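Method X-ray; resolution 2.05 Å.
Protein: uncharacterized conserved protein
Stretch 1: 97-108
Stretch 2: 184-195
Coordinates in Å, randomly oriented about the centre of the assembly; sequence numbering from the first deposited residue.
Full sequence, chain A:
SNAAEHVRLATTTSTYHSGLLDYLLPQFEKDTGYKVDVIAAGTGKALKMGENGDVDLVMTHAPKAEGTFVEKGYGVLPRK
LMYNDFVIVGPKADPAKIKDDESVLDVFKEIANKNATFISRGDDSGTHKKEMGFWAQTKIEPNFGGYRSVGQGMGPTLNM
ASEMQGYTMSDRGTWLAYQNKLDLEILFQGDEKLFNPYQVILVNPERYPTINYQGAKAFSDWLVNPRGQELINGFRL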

# COMPACT_ATOMS: atom_id res chain seq x y z
N LYS A 97 24.36 -22.59 -11.09
CA LYS A 97 24.38 -21.80 -12.31
C LYS A 97 22.98 -21.36 -12.76
O LYS A 97 22.58 -21.58 -13.90
CB LYS A 97 25.08 -22.58 -13.45
CG LYS A 97 26.46 -23.15 -13.10
CD LYS A 97 27.38 -22.08 -12.54
CE LYS A 97 28.66 -22.68 -11.96
NZ LYS A 97 29.43 -21.66 -11.18
N ILE A 98 22.23 -20.74 -11.85
CA ILE A 98 20.90 -20.24 -12.22
C ILE A 98 20.93 -18.78 -12.66
O ILE A 98 19.94 -18.28 -13.21
CB ILE A 98 19.92 -20.31 -11.04
CG1 ILE A 98 20.30 -19.27 -9.99
CG2 ILE A 98 19.87 -21.72 -10.48
CD1 ILE A 98 19.14 -18.64 -9.30
N LYS A 99 22.04 -18.11 -12.39
CA LYS A 99 22.19 -16.67 -12.58
C LYS A 99 21.68 -16.13 -13.92
O LYS A 99 21.16 -15.02 -14.00
CB LYS A 99 23.66 -16.27 -12.37
CG LYS A 99 23.89 -14.80 -12.07
CD LYS A 99 25.38 -14.51 -11.93
CE LYS A 99 25.66 -13.02 -11.80
NZ LYS A 99 25.25 -12.44 -10.48
N ASP A 100 21.82 -16.93 -14.98
CA ASP A 100 21.43 -16.45 -16.30
C ASP A 100 20.27 -17.23 -16.91
O ASP A 100 20.14 -17.29 -18.13
CB ASP A 100 22.62 -16.50 -17.25
CG ASP A 100 23.78 -15.63 -16.79
OD1 ASP A 100 23.52 -14.59 -16.15
OD2 ASP A 100 24.94 -16.00 -17.06
N ASP A 101 19.43 -17.83 -16.07
CA ASP A 101 18.27 -18.57 -16.58
C ASP A 101 17.20 -17.60 -17.04
O ASP A 101 17.23 -16.42 -16.69
CB ASP A 101 17.73 -19.55 -15.55
CG ASP A 101 18.67 -20.70 -15.30
OD1 ASP A 101 19.81 -20.67 -15.83
OD2 ASP A 101 18.28 -21.64 -14.57
N GLU A 102 16.26 -18.09 -17.84
CA GLU A 102 15.25 -17.24 -18.47
C GLU A 102 14.02 -17.04 -17.60
O GLU A 102 13.53 -15.92 -17.47
CB GLU A 102 14.82 -17.82 -19.81
CG GLU A 102 15.88 -17.74 -20.89
CD GLU A 102 15.50 -18.55 -22.11
OE1 GLU A 102 15.90 -19.74 -22.19
OE2 GLU A 102 14.81 -18.01 -23.00
N SER A 103 13.52 -18.13 -17.02
CA SER A 103 12.33 -18.05 -16.19
C SER A 103 12.64 -18.53 -14.79
O SER A 103 13.66 -19.17 -14.56
CB SER A 103 11.20 -18.89 -16.79
OG SER A 103 11.46 -20.27 -16.64
N VAL A 104 11.76 -18.21 -13.84
CA VAL A 104 11.95 -18.67 -12.48
C VAL A 104 11.65 -20.17 -12.42
O VAL A 104 12.17 -20.89 -11.55
CB VAL A 104 11.07 -17.87 -11.48
CG1 VAL A 104 9.60 -18.06 -11.76
CG2 VAL A 104 11.40 -18.27 -10.05
N LEU A 105 10.83 -20.66 -13.34
CA LEU A 105 10.56 -22.10 -13.37
C LEU A 105 11.82 -22.88 -13.78
O LEU A 105 12.11 -23.93 -13.23
CB LEU A 105 9.35 -22.44 -14.25
CG LEU A 105 8.02 -21.79 -13.87
CD1 LEU A 105 6.92 -22.43 -14.69
CD2 LEU A 105 7.69 -21.93 -12.39
N ASP A 106 12.59 -22.34 -14.74
CA ASP A 106 13.90 -22.90 -15.05
C ASP A 106 14.81 -22.89 -13.82
O ASP A 106 15.55 -23.86 -13.55
CB ASP A 106 14.57 -22.13 -16.19
CG ASP A 106 13.89 -22.36 -17.52
OD1 ASP A 106 13.13 -23.35 -17.64
OD2 ASP A 106 14.10 -21.54 -18.45
N VAL A 107 14.77 -21.80 -13.07
CA VAL A 107 15.58 -21.69 -11.87
C VAL A 107 15.23 -22.79 -10.86
O VAL A 107 16.11 -23.49 -10.36
CB VAL A 107 15.49 -20.28 -11.22
CG1 VAL A 107 16.19 -20.29 -9.88
CG2 VAL A 107 16.10 -19.21 -12.14
N PHE A 108 13.94 -22.96 -10.57
CA PHE A 108 13.52 -24.01 -9.64
C PHE A 108 13.94 -25.41 -10.11
O PHE A 108 14.53 -26.18 -9.36
CB PHE A 108 12.02 -23.94 -9.36
CG PHE A 108 11.65 -22.95 -8.29
CD1 PHE A 108 12.17 -21.67 -8.30
CD2 PHE A 108 10.78 -23.30 -7.26
CE1 PHE A 108 11.83 -20.75 -7.31
CE2 PHE A 108 10.43 -22.39 -6.27
CZ PHE A 108 10.95 -21.12 -6.29
N LEU A 184 25.19 -13.73 0.71
CA LEU A 184 24.37 -14.12 -0.42
C LEU A 184 24.23 -12.89 -1.32
O LEU A 184 24.56 -11.78 -0.90
CB LEU A 184 22.96 -14.51 0.07
CG LEU A 184 22.82 -15.58 1.16
CD1 LEU A 184 21.40 -15.57 1.73
CD2 LEU A 184 23.18 -16.95 0.61
N GLU A 185 23.72 -13.10 -2.52
CA GLU A 185 23.38 -12.03 -3.46
C GLU A 185 22.03 -12.35 -4.08
O GLU A 185 21.58 -13.50 -4.04
CB GLU A 185 24.39 -11.98 -4.60
CG GLU A 185 25.63 -11.18 -4.36
CD GLU A 185 26.58 -11.21 -5.56
OE1 GLU A 185 26.38 -12.05 -6.48
OE2 GLU A 185 27.53 -10.40 -5.57
N ILE A 186 21.41 -11.35 -4.70
CA ILE A 186 20.30 -11.60 -5.60
C ILE A 186 20.85 -12.25 -6.87
O ILE A 186 21.74 -11.69 -7.52
CB ILE A 186 19.58 -10.30 -5.98
CG1 ILE A 186 18.86 -9.70 -4.76
CG2 ILE A 186 18.58 -10.54 -7.12
CD1 ILE A 186 18.29 -8.33 -5.04
N LEU A 187 20.36 -13.43 -7.21
CA LEU A 187 20.91 -14.13 -8.36
C LEU A 187 19.93 -14.17 -9.52
O LEU A 187 20.34 -14.36 -10.66
CB LEU A 187 21.35 -15.55 -8.00
CG LEU A 187 22.53 -15.72 -7.05
CD1 LEU A 187 22.75 -17.18 -6.78
CD2 LEU A 187 23.78 -15.07 -7.63
N PHE A 188 18.65 -14.00 -9.22
CA PHE A 188 17.66 -13.99 -10.29
C PHE A 188 16.42 -13.18 -9.92
O PHE A 188 15.89 -13.32 -8.82
CB PHE A 188 17.25 -15.42 -10.66
CG PHE A 188 16.20 -15.49 -11.72
CD1 PHE A 188 16.56 -15.56 -13.06
CD2 PHE A 188 14.86 -15.49 -11.39
CE1 PHE A 188 15.59 -15.64 -14.05
CE2 PHE A 188 13.88 -15.56 -12.38
CZ PHE A 188 14.25 -15.64 -13.71
N GLN A 189 15.99 -12.32 -10.83
CA GLN A 189 14.80 -11.50 -10.59
C GLN A 189 14.09 -11.11 -11.88
O GLN A 189 13.14 -10.33 -11.87
CB GLN A 189 15.13 -10.26 -9.75
CG GLN A 189 16.18 -9.32 -10.35
CD GLN A 189 16.43 -8.10 -9.50
OE1 GLN A 189 15.49 -7.49 -8.97
NE2 GLN A 189 17.70 -7.72 -9.36
N GLY A 190 14.54 -11.67 -13.00
CA GLY A 190 13.94 -11.35 -14.28
C GLY A 190 12.78 -12.25 -14.70
O GLY A 190 12.92 -13.05 -15.64
N ASP A 191 11.65 -12.12 -14.02
CA ASP A 191 10.47 -12.92 -14.35
C ASP A 191 9.20 -12.24 -13.82
O ASP A 191 9.11 -11.89 -12.65
CB ASP A 191 10.63 -14.35 -13.80
CG ASP A 191 9.61 -15.35 -14.40
OD1 ASP A 191 8.45 -14.99 -14.66
OD2 ASP A 191 9.97 -16.53 -14.58
N GLU A 192 8.23 -12.06 -14.71
CA GLU A 192 7.01 -11.34 -14.37
C GLU A 192 6.19 -12.08 -13.33
O GLU A 192 5.31 -11.50 -12.69
CB GLU A 192 6.19 -11.05 -15.63
CG GLU A 192 6.86 -10.02 -16.54
CD GLU A 192 5.97 -9.54 -17.68
OE1 GLU A 192 5.49 -10.39 -18.46
OE2 GLU A 192 5.78 -8.31 -17.81
N LYS A 193 6.47 -13.36 -13.14
CA LYS A 193 5.82 -14.12 -12.08
C LYS A 193 6.27 -13.64 -10.70
O LYS A 193 5.59 -13.88 -9.70
CB LYS A 193 6.10 -15.61 -12.22
CG LYS A 193 5.64 -16.21 -13.53
CD LYS A 193 5.34 -17.69 -13.34
CE LYS A 193 5.75 -18.49 -14.55
NZ LYS A 193 5.24 -17.91 -15.81
N LEU A 194 7.43 -12.98 -10.64
CA LEU A 194 8.03 -12.57 -9.37
C LEU A 194 7.52 -11.21 -8.88
O LEU A 194 7.73 -10.82 -7.73
CB LEU A 194 9.56 -12.56 -9.47
CG LEU A 194 10.24 -13.94 -9.67
CD1 LEU A 194 11.76 -13.80 -9.80
CD2 LEU A 194 9.91 -14.89 -8.53
N PHE A 195 6.84 -10.49 -9.77
CA PHE A 195 6.33 -9.17 -9.43
C PHE A 195 4.83 -9.07 -9.73
O PHE A 195 4.39 -9.11 -10.88
CB PHE A 195 7.12 -8.08 -10.17
CG PHE A 195 6.83 -6.69 -9.66
CD1 PHE A 195 7.46 -6.21 -8.52
CD2 PHE A 195 5.91 -5.88 -10.31
CE1 PHE A 195 7.20 -4.92 -8.04
CE2 PHE A 195 5.65 -4.59 -9.83
CZ PHE A 195 6.29 -4.12 -8.70

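Stretch 1 winds through a turn and a short loop into the first turn of a helix, and along this path it packs against a strand and the loop that follows it in stretch 2. Together the two bury 572 Å² of surface, with a single hydrogen bond crossing between them.

Lys-97 is exposed, points away and makes no contact with stretch 2. Contact begins at Ile-98, which opens a type I beta turn closed by the bond from Asp-101 N to Ile-98 O (2.9 Å). Its CA-to-CB bond points toward stretch 2, and Ile-98 CD1 lies 4.0 Å from both Leu-187 CB and Phe-188 CB. A branched aliphatic side chain serves well here, filling a buried site where its CD1 meets the side-chain carbons of Leu-187 and Phe-188.

Lys-99 makes its contact along the border with solvent. Lys-99 CA lies 3.5 Å from Leu-187 O, with the CA-H directed at that oxygen in a CA-H...O contact. The long side chain, extended until a p rotamer at chi4, brings Lys-99 NZ to 4.1 Å from Leu-187 CD2 and 4.2 Å from Glu-185 OE1. The latter distance is too long for a salt bridge, but the opposite charges still attract, and a long, flexible side chain at an exposed edge can bring its charge toward Glu-185 while lying beside Leu-187. Asp-100, at the turn, points away and is exposed.

From Asp-101 onward the chain bends round Phe-188, the residue of stretch 2 that loses most surface to the contact. With chi1 t and chi2 near 90°, its ring reaches in among the backbone and side chains of stretch 1. Asp-101 O approaches the ring edge, 3.2 Å from Phe-188 CE1, and Glu-102 O lies near the ring plane too, 3.8 Å from Phe-188 CZ. Carbonyl oxygens suit the edge of an aromatic ring, whose hydrogens carry a slight positive charge. The side chain of Glu-102 itself points away and is poorly ordered, so it is the backbone that matters there.

Ser-103 is the N-cap of the helix. In the p rotamer Ser-103 OG accepts from Asp-106 N at 3.0 Å, satisfying an amide that has no earlier carbonyl in the helix to bond; a small hydroxyl side chain is ideal for this.

The amide of the residue after the cap, Val-104 N, donates across to Asp-191 OD2 at 2.6 Å, nearly straight at 166°. The other oxygen, Asp-191 OD1, accepts from Lys-193 N at 3.0 Å, so the carboxylate bonds to both stretches. A carboxylate thus ties the helix start to the loop of stretch 2. Around this polar link Val-104 is apolar and buried: Val-104 CB lies 3.7 Å from Phe-188 CE2, and Val-104 CG2 4.0 Å from Leu-194 CD2.

Leu-105 adds a looser contact, Leu-105 CG lying 4.1 Å from Lys-193 CE. One turn into the helix, Val-107 points toward stretch 2 and sets Val-107 CG2 3.8 Å from the centroid of the Phe-188 ring, a CH-pi contact over one face of the ring.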